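Cas13d (uncultured Ruminococcus sp, PDB 6IV9) binds a CRISPR RNA and uses two HEPN domains to mature that guide and to cleave target RNA. Local coordinates at residues K50-V55 with R431-D436; N102-L107 with S119-G124; L372-K377 with C413-N418. The protein carries 2 engineered substitutions. One frame throughout, in Å; residues are numbered along the deposited sequence.

Interaction 1. Residues K50-V55 with R431-D436; sequences KKKSSV and RFSMTD. With nucleotides of chain B.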
# COMPACT_ATOMS: atom_id res chain seq x y z
N LYS A 50 -12.19 -3.72 -23.17
CA LYS A 50 -12.24 -4.91 -22.29
C LYS A 50 -13.65 -5.02 -21.71
O LYS A 50 -14.19 -4.02 -21.25
CB LYS A 50 -11.17 -4.89 -21.20
CG LYS A 50 -11.06 -6.21 -20.43
CD LYS A 50 -9.69 -6.86 -20.54
CE LYS A 50 -9.33 -7.75 -19.37
NZ LYS A 50 -9.61 -9.17 -19.65
N LYS A 51 -14.18 -6.23 -21.72
CA LYS A 51 -15.53 -6.51 -21.18
C LYS A 51 -15.35 -7.35 -19.91
O LYS A 51 -14.47 -8.20 -19.85
CB LYS A 51 -16.36 -7.28 -22.20
CG LYS A 51 -17.49 -6.51 -22.86
CD LYS A 51 -18.61 -7.37 -23.41
CE LYS A 51 -19.85 -6.57 -23.73
NZ LYS A 51 -21.11 -7.30 -23.43
N LYS A 52 -16.21 -7.08 -18.95
CA LYS A 52 -16.28 -7.75 -17.64
C LYS A 52 -16.89 -9.14 -17.83
O LYS A 52 -17.36 -9.45 -18.91
CB LYS A 52 -17.20 -6.86 -16.81
CG LYS A 52 -17.28 -7.14 -15.33
CD LYS A 52 -18.58 -6.72 -14.73
CE LYS A 52 -18.61 -5.25 -14.41
NZ LYS A 52 -19.73 -4.95 -13.50
N SER A 53 -16.82 -9.95 -16.79
CA SER A 53 -17.49 -11.26 -16.83
C SER A 53 -19.00 -11.00 -16.79
O SER A 53 -19.44 -10.32 -15.91
CB SER A 53 -17.06 -12.06 -15.64
OG SER A 53 -18.01 -13.04 -15.33
N SER A 54 -19.75 -11.54 -17.74
CA SER A 54 -21.23 -11.40 -17.70
C SER A 54 -21.78 -12.21 -16.52
O SER A 54 -22.84 -11.90 -16.05
CB SER A 54 -21.87 -11.75 -19.00
OG SER A 54 -21.84 -13.13 -19.21
N VAL A 55 -21.08 -13.26 -16.12
CA VAL A 55 -21.55 -14.06 -14.97
C VAL A 55 -21.54 -13.19 -13.71
O VAL A 55 -22.49 -13.21 -12.99
CB VAL A 55 -20.73 -15.35 -14.81
CG1 VAL A 55 -21.16 -16.14 -13.60
CG2 VAL A 55 -20.80 -16.21 -16.05
N ARG A 431 -23.01 -2.55 -11.14
CA ARG A 431 -22.70 -4.00 -11.19
C ARG A 431 -23.06 -4.55 -12.57
O ARG A 431 -22.35 -5.39 -13.07
CB ARG A 431 -23.42 -4.74 -10.07
CG ARG A 431 -22.78 -4.54 -8.70
CD ARG A 431 -23.34 -5.42 -7.60
NE ARG A 431 -22.41 -5.55 -6.50
CZ ARG A 431 -22.74 -5.73 -5.23
NH1 ARG A 431 -23.98 -5.60 -4.83
NH2 ARG A 431 -21.82 -6.05 -4.36
N PHE A 432 -24.19 -4.11 -13.13
CA PHE A 432 -24.68 -4.55 -14.46
C PHE A 432 -23.78 -4.05 -15.59
O PHE A 432 -23.77 -4.65 -16.63
CB PHE A 432 -26.12 -4.11 -14.68
CG PHE A 432 -27.12 -4.92 -13.90
CD1 PHE A 432 -26.71 -5.99 -13.13
CD2 PHE A 432 -28.47 -4.62 -13.96
CE1 PHE A 432 -27.63 -6.74 -12.43
CE2 PHE A 432 -29.38 -5.38 -13.26
CZ PHE A 432 -28.97 -6.43 -12.49
N SER A 433 -23.07 -2.95 -15.37
CA SER A 433 -22.26 -2.35 -16.46
C SER A 433 -21.19 -3.34 -16.95
O SER A 433 -20.63 -4.03 -16.14
CB SER A 433 -21.70 -1.03 -16.07
OG SER A 433 -20.72 -1.17 -15.07
N MET A 434 -20.96 -3.38 -18.25
CA MET A 434 -19.99 -4.35 -18.81
C MET A 434 -18.70 -3.68 -19.26
O MET A 434 -17.78 -4.39 -19.57
CB MET A 434 -20.62 -5.10 -19.99
CG MET A 434 -21.76 -5.96 -19.58
SD MET A 434 -21.16 -7.33 -18.62
CE MET A 434 -20.24 -8.23 -19.86
N THR A 435 -18.67 -2.36 -19.31
CA THR A 435 -17.45 -1.66 -19.77
C THR A 435 -17.22 -0.39 -18.96
O THR A 435 -18.15 0.08 -18.35
CB THR A 435 -17.53 -1.29 -21.25
OG1 THR A 435 -18.48 -0.24 -21.33
CG2 THR A 435 -17.97 -2.43 -22.13
N ASP A 436 -15.99 0.12 -19.02
CA ASP A 436 -15.58 1.35 -18.31
C ASP A 436 -16.42 2.51 -18.85
O ASP A 436 -16.85 3.30 -18.06
CB ASP A 436 -14.09 1.60 -18.47
CG ASP A 436 -13.20 0.72 -17.60
OD1 ASP A 436 -13.74 -0.10 -16.85
OD2 ASP A 436 -11.98 0.89 -17.65
P C B 30 -13.06 -7.76 -10.43
OP1 C B 30 -12.72 -7.08 -11.65
OP2 C B 30 -12.57 -7.29 -9.12
O5' C B 30 -14.63 -7.78 -10.21
C5' C B 30 -15.52 -8.02 -11.30
C4' C B 30 -16.91 -7.60 -10.92
O4' C B 30 -17.41 -8.39 -9.81
C3' C B 30 -17.14 -6.18 -10.45
O3' C B 30 -17.08 -5.27 -11.53
C2' C B 30 -18.55 -6.30 -9.85
O2' C B 30 -19.57 -6.27 -10.85
C1' C B 30 -18.46 -7.67 -9.19
N1 C B 30 -18.20 -7.61 -7.74
C2 C B 30 -19.26 -7.18 -6.96
O2 C B 30 -20.33 -6.90 -7.53
N3 C B 30 -19.10 -7.08 -5.63
C4 C B 30 -17.95 -7.47 -5.06
N4 C B 30 -17.88 -7.46 -3.74
C5 C B 30 -16.86 -7.96 -5.84
C6 C B 30 -17.05 -8.08 -7.16
P A B 21 -17.88 -14.27 -19.93
OP1 A B 21 -18.92 -13.39 -19.61
OP2 A B 21 -16.50 -13.77 -20.01
O5' A B 21 -17.99 -15.51 -18.94
C5' A B 21 -17.25 -15.53 -17.77
C4' A B 21 -17.08 -16.94 -17.28
O4' A B 21 -16.25 -17.64 -18.24
C3' A B 21 -16.31 -16.93 -15.97
O3' A B 21 -17.16 -17.06 -14.87
C2' A B 21 -15.38 -18.12 -16.06
O2' A B 21 -16.03 -19.31 -15.70
C1' A B 21 -15.12 -18.19 -17.56
N9 A B 21 -13.91 -17.56 -18.11
C8 A B 21 -13.81 -16.52 -19.00
N7 A B 21 -12.60 -16.33 -19.45
C5 A B 21 -11.86 -17.33 -18.83
C6 A B 21 -10.49 -17.64 -18.84
N6 A B 21 -9.59 -17.02 -19.61
N1 A B 21 -10.08 -18.69 -18.10
C2 A B 21 -10.98 -19.33 -17.35
N3 A B 21 -12.28 -19.12 -17.23
C4 A B 21 -12.66 -18.09 -18.01
P U B 31 -16.48 -3.79 -11.11
OP1 U B 31 -16.64 -3.10 -12.39
OP2 U B 31 -15.23 -3.87 -10.30
O5' U B 31 -17.44 -3.11 -10.06
C5' U B 31 -18.79 -2.78 -10.46
C4' U B 31 -19.52 -2.29 -9.25
O4' U B 31 -19.68 -3.38 -8.32
C3' U B 31 -18.86 -1.22 -8.38
O3' U B 31 -18.93 0.08 -8.99
C2' U B 31 -19.65 -1.34 -7.09
O2' U B 31 -20.91 -0.74 -7.21
C1' U B 31 -19.82 -2.85 -7.01
N1 U B 31 -18.75 -3.41 -6.20
C2 U B 31 -18.90 -3.35 -4.84
O2 U B 31 -19.88 -2.84 -4.31
N3 U B 31 -17.87 -3.89 -4.13
C4 U B 31 -16.72 -4.46 -4.64
O4 U B 31 -15.85 -4.87 -3.87
C5 U B 31 -16.64 -4.48 -6.05
C6 U B 31 -17.63 -3.95 -6.77

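Interaction 2. Residues N102-L107 with S119-G124; sequences NSNIEL and SKHGFG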
# COMPACT_ATOMS: atom_id res chain seq x y z
N ASN A 102 -35.06 -11.67 -1.18
CA ASN A 102 -33.58 -11.61 -1.26
C ASN A 102 -33.00 -12.12 -2.59
O ASN A 102 -31.92 -11.69 -2.93
CB ASN A 102 -32.91 -12.30 -0.07
CG ASN A 102 -33.40 -11.74 1.24
OD1 ASN A 102 -33.40 -12.44 2.25
ND2 ASN A 102 -33.82 -10.48 1.24
N SER A 103 -33.69 -13.00 -3.30
CA SER A 103 -33.10 -13.64 -4.50
C SER A 103 -32.74 -12.64 -5.61
O SER A 103 -33.55 -11.80 -5.92
CB SER A 103 -33.96 -14.75 -5.01
OG SER A 103 -33.29 -15.46 -6.02
N ASN A 104 -31.56 -12.81 -6.18
CA ASN A 104 -31.04 -11.93 -7.26
C ASN A 104 -30.92 -12.67 -8.59
O ASN A 104 -30.78 -12.01 -9.60
CB ASN A 104 -29.68 -11.37 -6.87
CG ASN A 104 -29.81 -10.52 -5.63
OD1 ASN A 104 -30.68 -9.68 -5.57
ND2 ASN A 104 -28.98 -10.77 -4.64
N ILE A 105 -30.94 -13.99 -8.56
CA ILE A 105 -30.76 -14.75 -9.81
C ILE A 105 -31.73 -15.92 -9.84
O ILE A 105 -32.10 -16.39 -8.79
CB ILE A 105 -29.31 -15.23 -9.94
CG1 ILE A 105 -28.88 -16.04 -8.72
CG2 ILE A 105 -28.39 -14.05 -10.19
CD1 ILE A 105 -27.51 -16.62 -8.83
N GLU A 106 -32.11 -16.33 -11.04
CA GLU A 106 -33.03 -17.46 -11.27
C GLU A 106 -32.20 -18.57 -11.90
O GLU A 106 -31.56 -18.32 -12.88
CB GLU A 106 -34.16 -17.03 -12.19
CG GLU A 106 -35.05 -18.16 -12.62
CD GLU A 106 -36.52 -17.93 -12.36
OE1 GLU A 106 -36.97 -16.78 -12.45
OE2 GLU A 106 -37.23 -18.90 -12.08
N LEU A 107 -32.20 -19.74 -11.29
CA LEU A 107 -31.42 -20.85 -11.85
C LEU A 107 -32.26 -21.58 -12.90
O LEU A 107 -33.39 -21.90 -12.63
CB LEU A 107 -31.00 -21.80 -10.73
CG LEU A 107 -29.84 -22.73 -11.04
CD1 LEU A 107 -28.62 -21.94 -11.44
CD2 LEU A 107 -29.52 -23.62 -9.86
N SER A 119 -30.65 -13.00 -14.43
CA SER A 119 -30.86 -12.02 -13.36
C SER A 119 -32.35 -11.86 -13.09
O SER A 119 -33.11 -11.93 -14.03
CB SER A 119 -30.25 -10.70 -13.74
OG SER A 119 -30.66 -9.70 -12.86
N LYS A 120 -32.72 -11.63 -11.85
CA LYS A 120 -34.14 -11.36 -11.50
C LYS A 120 -34.36 -9.85 -11.52
O LYS A 120 -35.48 -9.44 -11.25
CB LYS A 120 -34.44 -11.94 -10.12
CG LYS A 120 -34.69 -13.44 -10.11
CD LYS A 120 -35.11 -13.99 -8.79
CE LYS A 120 -35.34 -15.48 -8.85
NZ LYS A 120 -35.30 -16.13 -7.52
N HIS A 121 -33.32 -9.07 -11.79
CA HIS A 121 -33.41 -7.59 -11.72
C HIS A 121 -33.14 -6.89 -13.04
O HIS A 121 -32.88 -5.71 -13.00
CB HIS A 121 -32.60 -7.04 -10.54
CG HIS A 121 -32.94 -7.70 -9.25
ND1 HIS A 121 -34.17 -7.61 -8.69
CD2 HIS A 121 -32.20 -8.46 -8.43
CE1 HIS A 121 -34.19 -8.28 -7.57
NE2 HIS A 121 -33.00 -8.80 -7.39
N GLY A 122 -33.20 -7.59 -14.16
CA GLY A 122 -33.08 -6.90 -15.46
C GLY A 122 -31.73 -6.88 -16.14
O GLY A 122 -31.63 -6.18 -17.13
N PHE A 123 -30.72 -7.60 -15.65
CA PHE A 123 -29.43 -7.55 -16.37
C PHE A 123 -29.65 -8.15 -17.76
O PHE A 123 -30.22 -9.21 -17.87
CB PHE A 123 -28.37 -8.43 -15.71
CG PHE A 123 -27.14 -8.60 -16.56
CD1 PHE A 123 -26.18 -7.61 -16.62
CD2 PHE A 123 -26.98 -9.72 -17.34
CE1 PHE A 123 -25.06 -7.77 -17.41
CE2 PHE A 123 -25.86 -9.87 -18.14
CZ PHE A 123 -24.91 -8.89 -18.18
N GLY A 124 -29.28 -7.40 -18.79
CA GLY A 124 -29.44 -7.83 -20.19
C GLY A 124 -30.89 -8.13 -20.49
O GLY A 124 -31.14 -9.05 -21.22
O HOH W 1 -33.54 -9.12 -4.29
O HOH W 2 -29.10 -10.07 -10.68

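Interaction 3. Residues L372-K377 with C413-N418; sequences LGFSIK and CNYYRN. With nucleotides of chain B.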
# COMPACT_ATOMS: atom_id res chain seq x y z
N LEU A 372 -20.50 3.01 0.54
CA LEU A 372 -21.80 3.11 -0.17
C LEU A 372 -21.92 2.16 -1.37
O LEU A 372 -23.03 1.85 -1.73
CB LEU A 372 -21.92 4.55 -0.66
CG LEU A 372 -22.83 5.51 0.09
CD1 LEU A 372 -23.07 5.07 1.51
CD2 LEU A 372 -22.31 6.92 0.02
N GLY A 373 -20.81 1.72 -1.96
CA GLY A 373 -20.86 0.87 -3.17
C GLY A 373 -20.71 1.68 -4.45
O GLY A 373 -20.88 1.14 -5.51
N PHE A 374 -20.42 2.96 -4.32
CA PHE A 374 -20.12 3.87 -5.45
C PHE A 374 -19.31 5.05 -4.91
O PHE A 374 -19.32 5.28 -3.74
CB PHE A 374 -21.39 4.30 -6.18
CG PHE A 374 -22.45 4.82 -5.26
CD1 PHE A 374 -22.46 6.14 -4.87
CD2 PHE A 374 -23.42 3.98 -4.76
CE1 PHE A 374 -23.43 6.61 -4.01
CE2 PHE A 374 -24.39 4.45 -3.91
CZ PHE A 374 -24.39 5.76 -3.53
N SER A 375 -18.68 5.78 -5.81
CA SER A 375 -17.79 6.89 -5.41
C SER A 375 -18.56 8.21 -5.31
O SER A 375 -19.06 8.66 -6.29
CB SER A 375 -16.64 7.00 -6.35
OG SER A 375 -15.88 8.15 -6.11
N ILE A 376 -18.65 8.74 -4.10
CA ILE A 376 -19.29 10.07 -3.88
C ILE A 376 -18.44 11.13 -4.59
O ILE A 376 -18.98 11.97 -5.27
CB ILE A 376 -19.43 10.34 -2.38
CG1 ILE A 376 -20.55 9.49 -1.78
CG2 ILE A 376 -19.65 11.81 -2.14
CD1 ILE A 376 -21.91 9.85 -2.28
N LYS A 377 -17.12 11.01 -4.47
CA LYS A 377 -16.19 11.97 -5.09
C LYS A 377 -16.39 11.95 -6.61
O LYS A 377 -16.40 12.99 -7.21
CB LYS A 377 -14.77 11.56 -4.74
CG LYS A 377 -13.65 12.22 -5.52
CD LYS A 377 -12.31 11.82 -4.99
CE LYS A 377 -11.14 12.21 -5.86
NZ LYS A 377 -9.85 11.81 -5.26
N CYS A 413 -25.31 12.23 2.69
CA CYS A 413 -26.59 12.19 3.44
C CYS A 413 -27.74 11.78 2.51
O CYS A 413 -28.61 11.06 2.92
CB CYS A 413 -26.84 13.53 4.10
SG CYS A 413 -25.73 13.82 5.50
N ASN A 414 -27.67 12.21 1.26
CA ASN A 414 -28.74 11.89 0.29
C ASN A 414 -28.85 10.38 0.12
O ASN A 414 -29.96 9.90 0.11
CB ASN A 414 -28.38 12.46 -1.07
CG ASN A 414 -29.44 12.17 -2.10
OD1 ASN A 414 -30.53 12.70 -2.03
ND2 ASN A 414 -29.12 11.32 -3.05
N TYR A 415 -27.73 9.69 -0.01
CA TYR A 415 -27.76 8.23 -0.25
C TYR A 415 -27.76 7.40 1.04
O TYR A 415 -28.17 6.26 0.99
CB TYR A 415 -26.56 7.86 -1.11
CG TYR A 415 -26.66 8.36 -2.52
CD1 TYR A 415 -27.56 7.80 -3.40
CD2 TYR A 415 -25.85 9.37 -2.98
CE1 TYR A 415 -27.65 8.23 -4.71
CE2 TYR A 415 -25.92 9.81 -4.28
CZ TYR A 415 -26.83 9.24 -5.14
OH TYR A 415 -26.90 9.65 -6.42
N TYR A 416 -27.20 7.94 2.11
CA TYR A 416 -27.08 7.21 3.38
C TYR A 416 -28.36 7.29 4.22
O TYR A 416 -28.60 6.38 4.98
CB TYR A 416 -25.93 7.78 4.19
CG TYR A 416 -25.54 7.01 5.41
CD1 TYR A 416 -25.01 5.74 5.31
CD2 TYR A 416 -25.65 7.57 6.66
CE1 TYR A 416 -24.62 5.04 6.43
CE2 TYR A 416 -25.28 6.88 7.79
CZ TYR A 416 -24.76 5.61 7.68
OH TYR A 416 -24.38 4.95 8.80
N ARG A 417 -29.09 8.38 4.12
CA ARG A 417 -30.29 8.55 4.97
C ARG A 417 -31.55 8.83 4.15
O ARG A 417 -32.49 8.09 4.27
CB ARG A 417 -30.04 9.71 5.93
CG ARG A 417 -29.15 9.37 7.12
CD ARG A 417 -29.56 8.25 8.06
NE ARG A 417 -29.08 8.46 9.41
CZ ARG A 417 -29.42 9.49 10.18
NH1 ARG A 417 -28.88 9.65 11.37
NH2 ARG A 417 -30.32 10.35 9.76
N ASN A 418 -31.54 9.89 3.37
CA ASN A 418 -32.73 10.36 2.61
C ASN A 418 -33.19 9.43 1.49
O ASN A 418 -34.39 9.31 1.32
CB ASN A 418 -32.45 11.71 1.96
CG ASN A 418 -33.73 12.35 1.48
OD1 ASN A 418 -34.63 12.58 2.27
ND2 ASN A 418 -33.82 12.61 0.19
P C B 32 -17.79 1.12 -8.80
OP1 C B 32 -18.17 2.44 -9.40
OP2 C B 32 -16.54 0.50 -9.22
O5' C B 32 -17.87 1.27 -7.23
C5' C B 32 -16.78 1.68 -6.40
C4' C B 32 -17.13 1.43 -4.97
O4' C B 32 -17.20 0.00 -4.76
C3' C B 32 -16.09 1.90 -3.99
O3' C B 32 -16.27 3.28 -3.67
C2' C B 32 -16.35 1.00 -2.80
O2' C B 32 -17.43 1.43 -2.00
C1' C B 32 -16.65 -0.32 -3.49
N1 C B 32 -15.44 -1.15 -3.70
C2 C B 32 -14.82 -1.72 -2.60
O2 C B 32 -15.25 -1.45 -1.47
N3 C B 32 -13.75 -2.52 -2.78
C4 C B 32 -13.32 -2.79 -4.01
N4 C B 32 -12.28 -3.61 -4.15
C5 C B 32 -13.99 -2.29 -5.17
C6 C B 32 -15.03 -1.47 -4.97
P C B 33 -15.07 4.29 -3.75
OP1 C B 33 -15.56 5.58 -3.23
OP2 C B 33 -14.42 4.16 -5.08
O5' C B 33 -14.02 3.69 -2.72
C5' C B 33 -14.32 3.63 -1.31
C4' C B 33 -13.28 2.86 -0.57
O4' C B 33 -13.39 1.46 -0.91
C3' C B 33 -11.83 3.20 -0.89
O3' C B 33 -11.41 4.34 -0.18
C2' C B 33 -11.13 1.95 -0.42
O2' C B 33 -11.07 1.85 0.99
C1' C B 33 -12.09 0.88 -0.93
N1 C B 33 -11.75 0.44 -2.31
C2 C B 33 -10.75 -0.52 -2.44
O2 C B 33 -10.15 -0.91 -1.42
N3 C B 33 -10.43 -0.97 -3.67
C4 C B 33 -11.04 -0.46 -4.75
N4 C B 33 -10.72 -0.97 -5.93
C5 C B 33 -12.09 0.49 -4.64
C6 C B 33 -12.43 0.89 -3.41
P U B 31 -16.48 -3.79 -11.11
OP1 U B 31 -16.64 -3.10 -12.39
OP2 U B 31 -15.23 -3.87 -10.30
O5' U B 31 -17.44 -3.11 -10.06
C5' U B 31 -18.79 -2.78 -10.46
C4' U B 31 -19.52 -2.29 -9.25
O4' U B 31 -19.68 -3.38 -8.32
C3' U B 31 -18.86 -1.22 -8.38
O3' U B 31 -18.93 0.08 -8.99
C2' U B 31 -19.65 -1.34 -7.09
O2' U B 31 -20.91 -0.74 -7.21
C1' U B 31 -19.82 -2.85 -7.01
N1 U B 31 -18.75 -3.41 -6.20
C2 U B 31 -18.90 -3.35 -4.84
O2 U B 31 -19.88 -2.84 -4.31
N3 U B 31 -17.87 -3.89 -4.13
C4 U B 31 -16.72 -4.46 -4.64
O4 U B 31 -15.85 -4.87 -3.87
C5 U B 31 -16.64 -4.48 -6.05
C6 U B 31 -17.63 -3.95 -6.77

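Interaction 1. Residues K50-V55 with R431-D436
Lys52 and Met434 join 50-55 to 431-436, and Lys52 grips with both ends. Its backbone N donates to Met434 O (3.2 Å, 162° at the hydrogen). A CA-H...O contact runs alongside, from CA of Lys51 to the same oxygen. Beyond CB the Lys52 side chain is nearly straight until chi3 (-82°) turns CE aside, and NZ then stands above the plane of the Arg431 carbonyl, donating to Arg431 O at 2.7 Å. That oxygen belongs to the end of helix 420-432, where carbonyls lack the next helical turn, so a flexible cation suits the place. The same ammonium donates to O2' of C30 of chain B (3.0 Å) and more weakly to its O3', so one group serves both a protein carbonyl and the RNA ribose. Arg431 hydrogen-bonds the base of this nucleotide: NH2 donates to N3 of C30 of chain B (3.2 Å) and NE weakly to O2, which lies near the guanidinium plane, while NH1 is taken by Gly76 O. Met434, unbranched and pliable, folds at chi2 and chi3 to set CE 3.3 Å from Lys52 O and near CB of Ser54. At the start of helix 54-58, Ser54 holds one phosphate oxygen twice: its N (2.8 Å) and its OG (3.0 Å) both reach OP1 of A21 of chain B. The helix N-terminus may further favour the anionic phosphate. Ser53 is the N-cap, its OG bonded to Lys56 N and to another RNA phosphate. Thr435 likewise caps helix 436-464 through Glu438 N, and Glu438 in turn accepts from Met434 N. The contact thus lies at the surface where helix 420-432 gives way to helix 436-464, with Met434 against Ala57 of helix 54-58 and Val55 against Ile129 and Thr131 of strand 129-132.

Interaction 2. Residues N102-L107 with S119-G124
Lys120 reaches Ser103 with its side chain and Asn104 with its backbone. The lysine chain, fully extended beyond CG, delivers NZ to OG of Ser103 at 2.6 Å; that hydroxyl is also bonded to Glu84 OE1, whose negative charge would suit a nearby ammonium. Lys120 N donates to Asn104 O (3.0 Å) almost straight at the hydrogen, 169°, although it stands above the carbonyl plane. His121 NE2 divides a weak donation between OD1 of Asn104, near the ring plane at 3.1 Å, and Ser103 O. The asparagine's other branch, ND2, is held by Ser74 OG, which would favour the amide orientation that turns OD1 to the imidazole. Ser119 is small enough to work at the bend: its OG accepts from His121 N (2.9 Å), an ST turn, and donates to a water (2.7 Å) that in turn donates a hydrogen bond to Asn104 O. Around this polar core, Ile105 and Ser119 form an antiparallel non-hydrogen-bonded pair whose side chains diverge, and Glu106 crosses Lys120 at about a right angle, CB to CE 3.9 Å. The contact closes the open end of the hairpin made by strands 105-110 and 114-119, just before the chain leads to strand 129-132. Strand 81-88 lies against it through Glu84 and Tyr85, and helix 420-432 through Arg428 on His121.

Interaction 3. Residues L372-K377 with C413-N418
Tyr415 and Phe374 form a T-shaped (edge-to-face) aromatic pair, the centre of a buried apolar contact between helix 400-418 and the loop leading into helix 376-386. Phenylalanine supplies the edge: its CZ comes over one face of the tyrosine ring, off centre toward the rim, 3.6 Å from CG of Tyr415, with the planes at 70° and the centroids 4.9 Å apart. Chi1 of 50° puts CG of Phe374 between its backbone N and carbonyl carbon, the crowded position. Leu372, from the same loop, rests CB over a face of the phenylalanine ring. Its branches spread across the helix surface, CD2 toward CB of Tyr415 and CD1 toward CD1 of Tyr416 (4.3 Å). Ile376 CD1 meets CD2 of Tyr415. Tyrosine fits here because its ring packs among apolar groups while its OH is hydrogen-bonded to Glu446 OE2 of helix 436-464. Leu426, Val427 and Leu430 of helix 420-432 enclose Phe374 further. The outer side of the loop serves the RNA. Gly373 O accepts from O2' of U31 of chain B at 2.5 Å, and Gly373 N donates weakly to O2' of C32 of chain B; the positive phi of Gly373 (96°) would press a CB against the preceding carbonyl, so glycine suits this turn. Helix 400-418 widens into a pi-type turn as Cys413 O accepts from both Arg417 N and Asn418 N. Across the tyrosine ring from Phe374, ND2 of Asn414 sits 3.5 Å above the centre of the opposite face.

In the fold
Interactions 1 and 2 touch: the ring of Phe432, at the end of helix 420-432, packs on the Ser119 to Gly122 turn, and Phe123 packs against the carbonyl O of Phe432. Interaction 3 stands apart, its nearest atoms about 7 Å from interaction 1, yet helix 400-418 runs directly on to helix 420-432, which borders all three contacts. Both 2 and 3 are nested in the chain loop that interaction 1 closes. Chemistry follows place. Interaction 1, at the surface, is largely polar and shared with RNA, with Met434 as its apolar part; partly buried interaction 2 is polar but joins protein to protein; interaction 3 is an aromatic and aliphatic core that meets the RNA through the backbone of Gly373.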